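Inositol dehydrogenase (PDB 4MKX) catalyses the NAD-dependent dehydrogenation of scyllo-inositol, as a sugar alcohol dehydrogenase of the Gfo/Idh/MocA family with a Rossmann fold. Local coordinates at the interface of chains A and B. Residues are numbered along the deposited sequence; one frame, centred on the assembly and turned at random. Chains: chain A/B, Inositol dehydrogenase.

The interface of chains A and B. Residues chain A 161-163, 209, 243-246, 268; chain B 217-219, 221, 234-235.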
# COMPACT_ATOMS: atom_id res chain seq x y z
N ASP A 161 -5.14 16.83 19.86
CA ASP A 161 -4.40 18.05 19.56
C ASP A 161 -3.18 17.68 18.72
O ASP A 161 -2.62 16.59 18.86
CB ASP A 161 -3.99 18.76 20.85
CG ASP A 161 -3.29 20.08 20.59
OD1 ASP A 161 -3.59 20.75 19.57
OD2 ASP A 161 -2.44 20.46 21.41
N ILE A 162 -2.78 18.59 17.85
CA ILE A 162 -1.66 18.35 16.95
C ILE A 162 -0.34 18.61 17.63
O ILE A 162 -0.14 19.65 18.24
CB ILE A 162 -1.80 19.24 15.71
CG1 ILE A 162 -3.05 18.82 14.93
CG2 ILE A 162 -0.53 19.16 14.86
CD1 ILE A 162 -3.40 19.74 13.77
N THR A 163 0.58 17.65 17.57
CA THR A 163 1.88 17.84 18.20
C THR A 163 2.98 18.12 17.16
O THR A 163 3.93 18.82 17.44
CB THR A 163 2.29 16.60 18.98
OG1 THR A 163 2.57 15.55 18.05
CG2 THR A 163 1.18 16.15 19.90
N LYS A 209 -2.40 28.19 14.72
CA LYS A 209 -1.31 28.78 15.50
C LYS A 209 -0.28 29.44 14.58
O LYS A 209 -0.26 29.16 13.37
CB LYS A 209 -0.67 27.69 16.37
CG LYS A 209 -1.70 26.78 17.08
CD LYS A 209 -1.10 25.44 17.58
CE LYS A 209 -2.18 24.49 18.14
NZ LYS A 209 -1.64 23.15 18.61
N ASP A 243 2.86 27.59 20.64
CA ASP A 243 2.50 26.76 21.79
C ASP A 243 3.43 25.57 21.93
O ASP A 243 3.10 24.59 22.59
CB ASP A 243 1.07 26.26 21.65
CG ASP A 243 0.90 25.33 20.47
OD1 ASP A 243 1.49 25.64 19.41
OD2 ASP A 243 0.19 24.31 20.61
N LYS A 244 4.61 25.69 21.31
CA LYS A 244 5.66 24.68 21.32
C LYS A 244 5.33 23.50 20.41
O LYS A 244 5.93 22.43 20.54
CB LYS A 244 5.98 24.20 22.74
CG LYS A 244 6.35 25.32 23.71
CD LYS A 244 7.71 25.89 23.39
CE LYS A 244 8.20 26.82 24.50
NZ LYS A 244 7.71 28.21 24.30
N THR A 245 4.38 23.71 19.49
CA THR A 245 4.07 22.72 18.44
C THR A 245 5.25 22.64 17.52
O THR A 245 5.93 23.64 17.27
CB THR A 245 2.85 23.15 17.59
OG1 THR A 245 1.69 23.16 18.41
CG2 THR A 245 2.62 22.19 16.41
N MET A 246 5.48 21.45 16.97
CA MET A 246 6.66 21.28 16.14
C MET A 246 6.24 21.15 14.69
O MET A 246 5.20 20.59 14.40
CB MET A 246 7.41 20.04 16.59
CG MET A 246 7.84 20.14 18.04
SD MET A 246 8.57 18.63 18.65
CE MET A 246 7.14 17.61 18.89
N THR A 268 -2.26 13.69 19.42
CA THR A 268 -2.15 12.97 20.68
C THR A 268 -2.90 11.65 20.62
O THR A 268 -2.63 10.75 21.42
CB THR A 268 -2.67 13.82 21.85
OG1 THR A 268 -4.01 14.25 21.58
CG2 THR A 268 -1.78 15.04 22.07
N ILE B 217 13.96 20.26 19.59
CA ILE B 217 12.84 20.82 20.33
C ILE B 217 11.92 19.69 20.77
O ILE B 217 12.04 18.56 20.31
CB ILE B 217 12.05 21.87 19.51
CG1 ILE B 217 11.43 21.24 18.25
CG2 ILE B 217 12.93 23.04 19.11
CD1 ILE B 217 10.69 22.29 17.39
N GLY B 218 11.01 19.99 21.68
CA GLY B 218 10.15 18.95 22.18
C GLY B 218 8.99 19.51 22.94
O GLY B 218 8.93 20.71 23.22
N LEU B 219 8.09 18.62 23.32
CA LEU B 219 6.80 19.04 23.81
C LEU B 219 6.25 17.92 24.67
O LEU B 219 6.46 16.74 24.36
CB LEU B 219 5.89 19.29 22.60
CG LEU B 219 4.43 19.72 22.70
CD1 LEU B 219 4.31 21.08 23.36
CD2 LEU B 219 3.82 19.74 21.30
N ARG B 221 2.68 17.45 25.33
CA ARG B 221 1.29 17.86 25.13
C ARG B 221 0.32 16.89 25.80
O ARG B 221 -0.54 17.30 26.57
CB ARG B 221 0.97 17.94 23.64
CG ARG B 221 -0.33 18.67 23.34
CD ARG B 221 -0.02 20.14 23.10
NE ARG B 221 0.45 20.34 21.73
CZ ARG B 221 0.95 21.48 21.27
NH1 ARG B 221 1.08 22.54 22.06
NH2 ARG B 221 1.35 21.54 20.01
N THR B 234 7.47 13.77 23.08
CA THR B 234 7.81 13.83 21.66
C THR B 234 8.87 14.89 21.45
O THR B 234 8.81 15.97 22.05
CB THR B 234 6.60 14.21 20.77
OG1 THR B 234 5.45 13.48 21.18
CG2 THR B 234 6.89 13.89 19.30
N GLY B 235 9.85 14.59 20.61
CA GLY B 235 10.87 15.56 20.29
C GLY B 235 11.25 15.43 18.84
O GLY B 235 11.07 14.39 18.21
O HOH W 1 8.60 22.57 20.84
O HOH W 2 3.19 13.22 19.58
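The loop at A:Asp243 to A:Thr245, the start of strand 246-252 and the start of strand 162-172 of chain A receive the end of strand 211-219, the following loop and the start of strand 234-241 of chain B. B:Arg221 hides more surface than any other residue of the patch, 129 Å². Its CG lies anti to the backbone N (chi1 -166°), and bends at chi2 and chi3 turn the guanidinium among chain A carboxylates. B:Arg221 NH2 donates to the main-chain O of A:Ile162 at 3.0 Å, approaching along the carbonyl plane, although the oxygen sits somewhat off the plane of the guanidinium. A:Asp161 lies athwart the arginine, its OD2 forming a salt bridge with B:Arg221 NE (2.9 Å); the planes stand 49° apart, and the N-H does not point at the oxygen, so the attraction is ionic. A:Asp243 also lies across it, with planes nearly parallel (14°), and its OD2 pairs ionically with B:Arg221 NH1.

Behind them, A:Lys209 NZ reaches A:Asp243 OD2 at 2.9 Å from above the carboxylate plane and A:Asp161 OD1 through the syn lone pair, tying both acids together. A:Thr245 OG1 donates to A:Asp243 OD1 (2.7 Å), helping to fix the carboxylate's rotation. An alanine in place of A:Asp243 would probably leave the charges of A:Lys209 and B:Arg221 less well balanced and loosen the arginine's seat.

B:Leu219 CD2 lies over one guanidinium face, near the border of the flat group, while B:Leu219 CD1 packs on A:Lys244 CB (3.6 Å). A:Met246, bent at chi3, runs antiparallel past B:Ile217, A:Met246 CG meeting B:Ile217 CD1 at 3.6 Å, and places A:Met246 CE against B:Thr234 CG2 at 3.7 Å. One water joins A:Lys244 O to B:Gly218 O; another links the hydroxyls of A:Thr163 and B:Thr234.

The patch lies where the C-terminal-domain sheets of two chains face each other, and twofold symmetry repeats it with the chains exchanged; the deposited assembly holds four copies, possibly a biological oligomer, which the structure alone does not show.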